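Side-chain contacts in putative peptidyl-prolyl cis-trans isomerase Cbf2 (Campylobacter jejuni, PDB 3RFW), which probably catalyses the cis-trans isomerisation of peptidyl-proline bonds and belongs to the SurA-like chaperones of this human pathogen: residues 124-129 and 200-205; 163-168 and 175-180. All coordinates share one frame; numbering follows the deposited sequence.

Interaction 1 (124-129 and 200-205); sequences KEAKDI and YHVILK
Ala126 and Val202 meet where helix 123-133 lies on the sheet: the CG2 methyl of Val202 comes within 3.6 Å of the backbone oxygen Ala126 O. That same methyl also reaches the side branch of the next helical residue to face the sheet, with Val202 CG2 4.1 Å from Ile129 CG2, the two branched side chains crossing at a slant. Val202 holds CG1 anti to its backbone N (chi1 -175°), which swings CG2 to the N side of the residue and lets one methyl serve both helical neighbours. Two residues earlier on the strand, the methyl of Ala126 rests on the root of a tyrosine, Ala126 CB to Tyr200 CB 3.8 Å. Tyr200 meets residues 124-129 through this methylene; the ring leads away from them, and the side chain also touches Glu123 at the start of the same helix. His201, between the two inward residues, points to the other side of the sheet, where its NE2 is hydrogen-bonded to Thr196 OG1.

The helix runs nearly along the strand, 18° between their directions, with the axes 7.9 Å apart at the closest point. Such a close approach suits the small Ala126, which also touches Val120 and Pro193 on the flanking strands. Backbone hydrogen bonds of Tyr200 with Val120 and of Val202 with Ile118 fix the strand in the sheet, while Phe145 and Leu148 of helix 138-152 close over Val202 and Ile129 respectively.

No hydrogen bond or salt bridge joins the two segments. The helix is held to this face by methyl and methylene packing, so the chemistry is that of a hydrophobic core, with the charged Lys127 and Glu123 paired with each other along the helix.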
loop_
_atom_site.group_PDB
_atom_site.type_symbol
_atom_site.label_atom_id
_atom_site.label_comp_id
_atom_site.label_asym_id
_atom_site.label_seq_id
_atom_site.Cartn_x
_atom_site.Cartn_y
_atom_site.Cartn_z
ATOM N N LYS A 124 -5.385 -38.264 -29.240
ATOM C CA LYS A 124 -4.614 -39.504 -29.214
ATOM C C LYS A 124 -3.337 -39.367 -28.380
ATOM O O LYS A 124 -2.938 -40.309 -27.681
ATOM C CB LYS A 124 -4.293 -39.974 -30.646
ATOM C CG LYS A 124 -2.932 -40.637 -30.812
ATOM N N GLU A 125 -2.710 -38.194 -28.434
ATOM C CA GLU A 125 -1.583 -37.903 -27.540
ATOM C C GLU A 125 -2.024 -37.989 -26.069
ATOM O O GLU A 125 -1.318 -38.559 -25.235
ATOM C CB GLU A 125 -0.999 -36.512 -27.823
ATOM C CG GLU A 125 -0.209 -36.392 -29.120
ATOM C CD GLU A 125 -0.026 -34.943 -29.543
ATOM O OE1 GLU A 125 1.111 -34.436 -29.462
ATOM O OE2 GLU A 125 -1.033 -34.285 -29.876
ATOM N N ALA A 126 -3.216 -37.468 -25.782
ATOM C CA ALA A 126 -3.780 -37.512 -24.432
ATOM C C ALA A 126 -4.082 -38.932 -23.950
ATOM O O ALA A 126 -3.815 -39.256 -22.792
ATOM C CB ALA A 126 -5.016 -36.620 -24.322
ATOM N N LYS A 127 -4.553 -39.797 -24.853
ATOM C CA LYS A 127 -4.778 -41.203 -24.507
ATOM C C LYS A 127 -3.478 -41.944 -24.211
ATOM O O LYS A 127 -3.427 -42.796 -23.314
ATOM C CB LYS A 127 -5.554 -41.931 -25.609
ATOM C CG LYS A 127 -7.008 -41.486 -25.753
ATOM C CD LYS A 127 -7.834 -42.546 -26.482
ATOM C CE LYS A 127 -9.160 -41.983 -26.951
ATOM N NZ LYS A 127 -9.428 -42.295 -28.382
ATOM N N ASP A 128 -2.425 -41.596 -24.943
ATOM C CA ASP A 128 -1.120 -42.243 -24.778
ATOM C C ASP A 128 -0.458 -41.865 -23.464
ATOM O O ASP A 128 0.214 -42.688 -22.845
ATOM C CB ASP A 128 -0.169 -41.892 -25.935
ATOM C CG ASP A 128 -0.484 -42.659 -27.218
ATOM O OD1 ASP A 128 -1.635 -43.128 -27.379
ATOM O OD2 ASP A 128 0.417 -42.767 -28.082
ATOM N N ILE A 129 -0.545 -40.595 -23.084
ATOM C CA ILE A 129 -0.114 -40.233 -21.735
ATOM C C ILE A 129 -0.928 -41.023 -20.721
ATOM O O ILE A 129 -0.367 -41.631 -19.809
ATOM C CB ILE A 129 -0.224 -38.720 -21.445
ATOM C CG1 ILE A 129 0.897 -37.967 -22.169
ATOM C CG2 ILE A 129 -0.169 -38.445 -19.920
ATOM C CD1 ILE A 129 0.457 -36.638 -22.748
ATOM N N TYR A 200 -6.508 -30.951 -25.478
ATOM C CA TYR A 200 -6.854 -32.164 -24.719
ATOM C C TYR A 200 -5.986 -32.282 -23.462
ATOM O O TYR A 200 -4.756 -32.315 -23.563
ATOM C CB TYR A 200 -6.675 -33.418 -25.592
ATOM C CG TYR A 200 -7.669 -33.517 -26.734
ATOM C CD1 TYR A 200 -7.376 -33.000 -27.998
ATOM C CD2 TYR A 200 -8.933 -34.049 -26.528
ATOM C CE1 TYR A 200 -8.315 -33.044 -29.032
ATOM C CE2 TYR A 200 -9.874 -34.090 -27.551
ATOM C CZ TYR A 200 -9.564 -33.580 -28.790
ATOM O OH TYR A 200 -10.511 -33.639 -29.780
ATOM N N HIS A 201 -6.620 -32.348 -22.284
ATOM C CA HIS A 201 -5.879 -32.385 -21.016
ATOM C C HIS A 201 -5.934 -33.742 -20.339
ATOM O O HIS A 201 -6.960 -34.404 -20.342
ATOM C CB HIS A 201 -6.395 -31.347 -20.025
ATOM C CG HIS A 201 -6.780 -30.045 -20.644
ATOM N ND1 HIS A 201 -6.345 -28.834 -20.148
ATOM C CD2 HIS A 201 -7.595 -29.756 -21.684
ATOM C CE1 HIS A 201 -6.901 -27.854 -20.838
ATOM N NE2 HIS A 201 -7.664 -28.387 -21.775
ATOM N N VAL A 202 -4.849 -34.091 -19.660
ATOM C CA VAL A 202 -4.894 -35.065 -18.589
ATOM C C VAL A 202 -4.691 -34.376 -17.237
ATOM O O VAL A 202 -3.700 -33.665 -17.028
ATOM C CB VAL A 202 -3.811 -36.159 -18.788
ATOM C CG1 VAL A 202 -3.937 -37.247 -17.725
ATOM C CG2 VAL A 202 -3.900 -36.753 -20.216
ATOM N N ILE A 203 -5.593 -34.651 -16.298
ATOM C CA ILE A 203 -5.590 -33.989 -14.989
ATOM C C ILE A 203 -5.246 -34.993 -13.889
ATOM O O ILE A 203 -5.757 -36.127 -13.885
ATOM C CB ILE A 203 -6.955 -33.402 -14.694
ATOM C CG1 ILE A 203 -7.437 -32.560 -15.882
ATOM C CG2 ILE A 203 -6.934 -32.605 -13.393
ATOM C CD1 ILE A 203 -8.680 -31.760 -15.580
ATOM N N LEU A 204 -4.313 -34.615 -13.019
ATOM C CA LEU A 204 -4.097 -35.349 -11.775
ATOM C C LEU A 204 -4.530 -34.500 -10.571
ATOM O O LEU A 204 -4.003 -33.410 -10.364
ATOM C CB LEU A 204 -2.630 -35.746 -11.626
ATOM C CG LEU A 204 -2.241 -36.265 -10.250
ATOM C CD1 LEU A 204 -2.935 -37.604 -9.940
ATOM C CD2 LEU A 204 -0.741 -36.389 -10.147
ATOM N N LYS A 205 -5.493 -34.999 -9.797
ATOM C CA LYS A 205 -5.975 -34.272 -8.629
ATOM C C LYS A 205 -5.203 -34.674 -7.387
ATOM O O LYS A 205 -5.185 -35.844 -7.011
ATOM C CB LYS A 205 -7.473 -34.515 -8.410
#

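Interaction 2 (163-168 and 175-180); sequences GELGWF and KPFTDA
Leu165 and Phe177 approach from opposite directions and make the tight part of this contact. One methyl does the work: Leu165 CD1 sits 3.6 Å from Phe177 CZ and 3.8 Å from Phe177 CE1, meeting that end of the ring at a slant. Phe177 extends from helix 175-183 with CG anti to its backbone N (chi1 -173°), a setting that carries the ring away from the helix and toward the strand. The second neighbour is looser. Phe168 CZ lies 4.0 Å from Phe177 CE1, at the edge of the Phe177 ring and near its plane, and the two side chains cross at about a right angle.

Phe168 and Phe177 are buried, whereas Leu165 remains partly exposed. The outer turn of the helix, with Pro176 and Asp179, faces solvent, and Thr178 turns its hydroxyl back to the chain, hydrogen-bonding through OG1 to Val174 O. On the inner side the Phe177 ring meets the rings of His117 and His201 and touches Ile203, while Phe168 packs on Val113 and Ala115.

A short helix laid over the sheet is the arrangement of parvulin-type (PpiC) isomerases. Leu165 and Phe177 match in sequence the apolar residues lining the proline pocket of parvulins such as Pin1, with the histidine pair beside it; this contact probably forms part of that pocket.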
loop_
_atom_site.group_PDB
_atom_site.type_symbol
_atom_site.label_atom_id
_atom_site.label_comp_id
_atom_site.label_asym_id
_atom_site.label_seq_id
_atom_site.Cartn_x
_atom_site.Cartn_y
_atom_site.Cartn_z
ATOM N N GLY A 163 3.410 -29.364 -14.492
ATOM C CA GLY A 163 1.973 -29.217 -14.704
ATOM C C GLY A 163 1.206 -28.615 -13.536
ATOM O O GLY A 163 -0.021 -28.512 -13.590
ATOM N N GLU A 164 1.913 -28.191 -12.490
ATOM C CA GLU A 164 1.251 -27.662 -11.290
ATOM C C GLU A 164 0.323 -26.478 -11.578
ATOM O O GLU A 164 0.627 -25.630 -12.417
ATOM C CB GLU A 164 2.262 -27.305 -10.193
ATOM C CG GLU A 164 1.851 -27.785 -8.795
ATOM N N LEU A 165 -0.836 -26.470 -10.921
ATOM C CA LEU A 165 -1.838 -25.420 -11.118
ATOM C C LEU A 165 -2.236 -24.823 -9.772
ATOM O O LEU A 165 -2.994 -23.863 -9.710
ATOM C CB LEU A 165 -3.088 -25.973 -11.823
ATOM C CG LEU A 165 -2.972 -26.410 -13.288
ATOM C CD1 LEU A 165 -4.293 -26.983 -13.783
ATOM C CD2 LEU A 165 -2.507 -25.271 -14.189
ATOM N N GLY A 166 -1.757 -25.435 -8.696
ATOM C CA GLY A 166 -2.111 -25.018 -7.338
ATOM C C GLY A 166 -3.585 -25.188 -7.001
ATOM O O GLY A 166 -4.330 -25.829 -7.748
ATOM N N TRP A 167 -4.000 -24.641 -5.859
ATOM C CA TRP A 167 -5.418 -24.602 -5.480
ATOM C C TRP A 167 -6.228 -23.627 -6.317
ATOM O O TRP A 167 -5.755 -22.549 -6.643
ATOM C CB TRP A 167 -5.551 -24.211 -4.021
ATOM C CG TRP A 167 -5.051 -25.248 -3.085
ATOM C CD1 TRP A 167 -3.805 -25.329 -2.548
ATOM C CD2 TRP A 167 -5.785 -26.375 -2.581
ATOM N NE1 TRP A 167 -3.724 -26.413 -1.702
ATOM C CE2 TRP A 167 -4.930 -27.062 -1.690
ATOM C CE3 TRP A 167 -7.086 -26.853 -2.779
ATOM C CZ2 TRP A 167 -5.338 -28.203 -0.979
ATOM C CZ3 TRP A 167 -7.496 -27.986 -2.083
ATOM C CH2 TRP A 167 -6.625 -28.640 -1.178
ATOM N N PHE A 168 -7.452 -24.005 -6.659
ATOM C CA PHE A 168 -8.311 -23.165 -7.484
ATOM C C PHE A 168 -9.765 -23.538 -7.257
ATOM O O PHE A 168 -10.047 -24.657 -6.831
ATOM C CB PHE A 168 -7.939 -23.260 -8.969
ATOM C CG PHE A 168 -8.034 -24.659 -9.562
ATOM C CD1 PHE A 168 -9.185 -25.074 -10.216
ATOM C CD2 PHE A 168 -6.922 -25.491 -9.598
ATOM C CE1 PHE A 168 -9.250 -26.331 -10.823
ATOM C CE2 PHE A 168 -6.970 -26.752 -10.218
ATOM C CZ PHE A 168 -8.136 -27.171 -10.833
ATOM N N LYS A 175 -15.364 -24.365 -17.583
ATOM C CA LYS A 175 -16.209 -25.362 -16.932
ATOM C C LYS A 175 -15.783 -26.801 -17.261
ATOM O O LYS A 175 -15.677 -27.638 -16.365
ATOM C CB LYS A 175 -17.686 -25.141 -17.277
ATOM N N PRO A 176 -15.538 -27.094 -18.548
ATOM C CA PRO A 176 -15.235 -28.485 -18.899
ATOM C C PRO A 176 -13.987 -29.033 -18.177
ATOM O O PRO A 176 -13.967 -30.199 -17.771
ATOM C CB PRO A 176 -15.028 -28.438 -20.427
ATOM C CG PRO A 176 -14.933 -26.956 -20.785
ATOM C CD PRO A 176 -15.715 -26.237 -19.736
ATOM N N PHE A 177 -12.974 -28.187 -17.988
ATOM C CA PHE A 177 -11.802 -28.545 -17.180
ATOM C C PHE A 177 -12.201 -28.674 -15.701
ATOM O O PHE A 177 -11.976 -29.711 -15.065
ATOM C CB PHE A 177 -10.691 -27.489 -17.354
ATOM C CG PHE A 177 -9.384 -27.863 -16.703
ATOM C CD1 PHE A 177 -9.103 -27.465 -15.403
ATOM C CD2 PHE A 177 -8.453 -28.653 -17.378
ATOM C CE1 PHE A 177 -7.902 -27.835 -14.772
ATOM C CE2 PHE A 177 -7.271 -29.066 -16.745
ATOM C CZ PHE A 177 -7.003 -28.645 -15.434
ATOM N N THR A 178 -12.813 -27.611 -15.187
ATOM C CA THR A 178 -13.390 -27.542 -13.848
ATOM C C THR A 178 -14.296 -28.736 -13.495
ATOM O O THR A 178 -14.165 -29.319 -12.418
ATOM C CB THR A 178 -14.171 -26.212 -13.705
ATOM O OG1 THR A 178 -13.248 -25.127 -13.808
ATOM C CG2 THR A 178 -14.893 -26.119 -12.387
ATOM N N ASP A 179 -15.195 -29.095 -14.405
ATOM C CA ASP A 179 -16.059 -30.253 -14.227
ATOM C C ASP A 179 -15.274 -31.533 -13.959
ATOM O O ASP A 179 -15.544 -32.247 -12.993
ATOM C CB ASP A 179 -16.982 -30.449 -15.443
ATOM C CG ASP A 179 -18.167 -29.470 -15.455
ATOM O OD1 ASP A 179 -18.302 -28.656 -14.504
ATOM O OD2 ASP A 179 -18.948 -29.508 -16.433
ATOM N N ALA A 180 -14.326 -31.857 -14.824
ATOM C CA ALA A 180 -13.584 -33.096 -14.623
ATOM C C ALA A 180 -12.761 -33.075 -13.326
ATOM O O ALA A 180 -12.689 -34.082 -12.615
ATOM C CB ALA A 180 -12.712 -33.418 -15.831
#

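Interactions 1 and 2 have centres 13 Å apart in the PPIC-type isomerase domain and share its four-stranded antiparallel sheet. Segments 163-168 and 175-180 both fall, in chain order, between 124-129 and 200-205. Strand 199-213 connects the two contacts: Val202 faces helix 123-133, whereas the neighbouring His201 and Ile203 project to the other face and touch Phe177, with Ile203 CD1 3.3 Å from Phe177 CE2 and His201 ND1 3.5 Å from Phe177 CD2. Helices 123-133 and 138-152 thus cover one face with apolar packing, while the other, with helix 175-183 and the histidines, probably forms the substrate-facing side, as in parvulins.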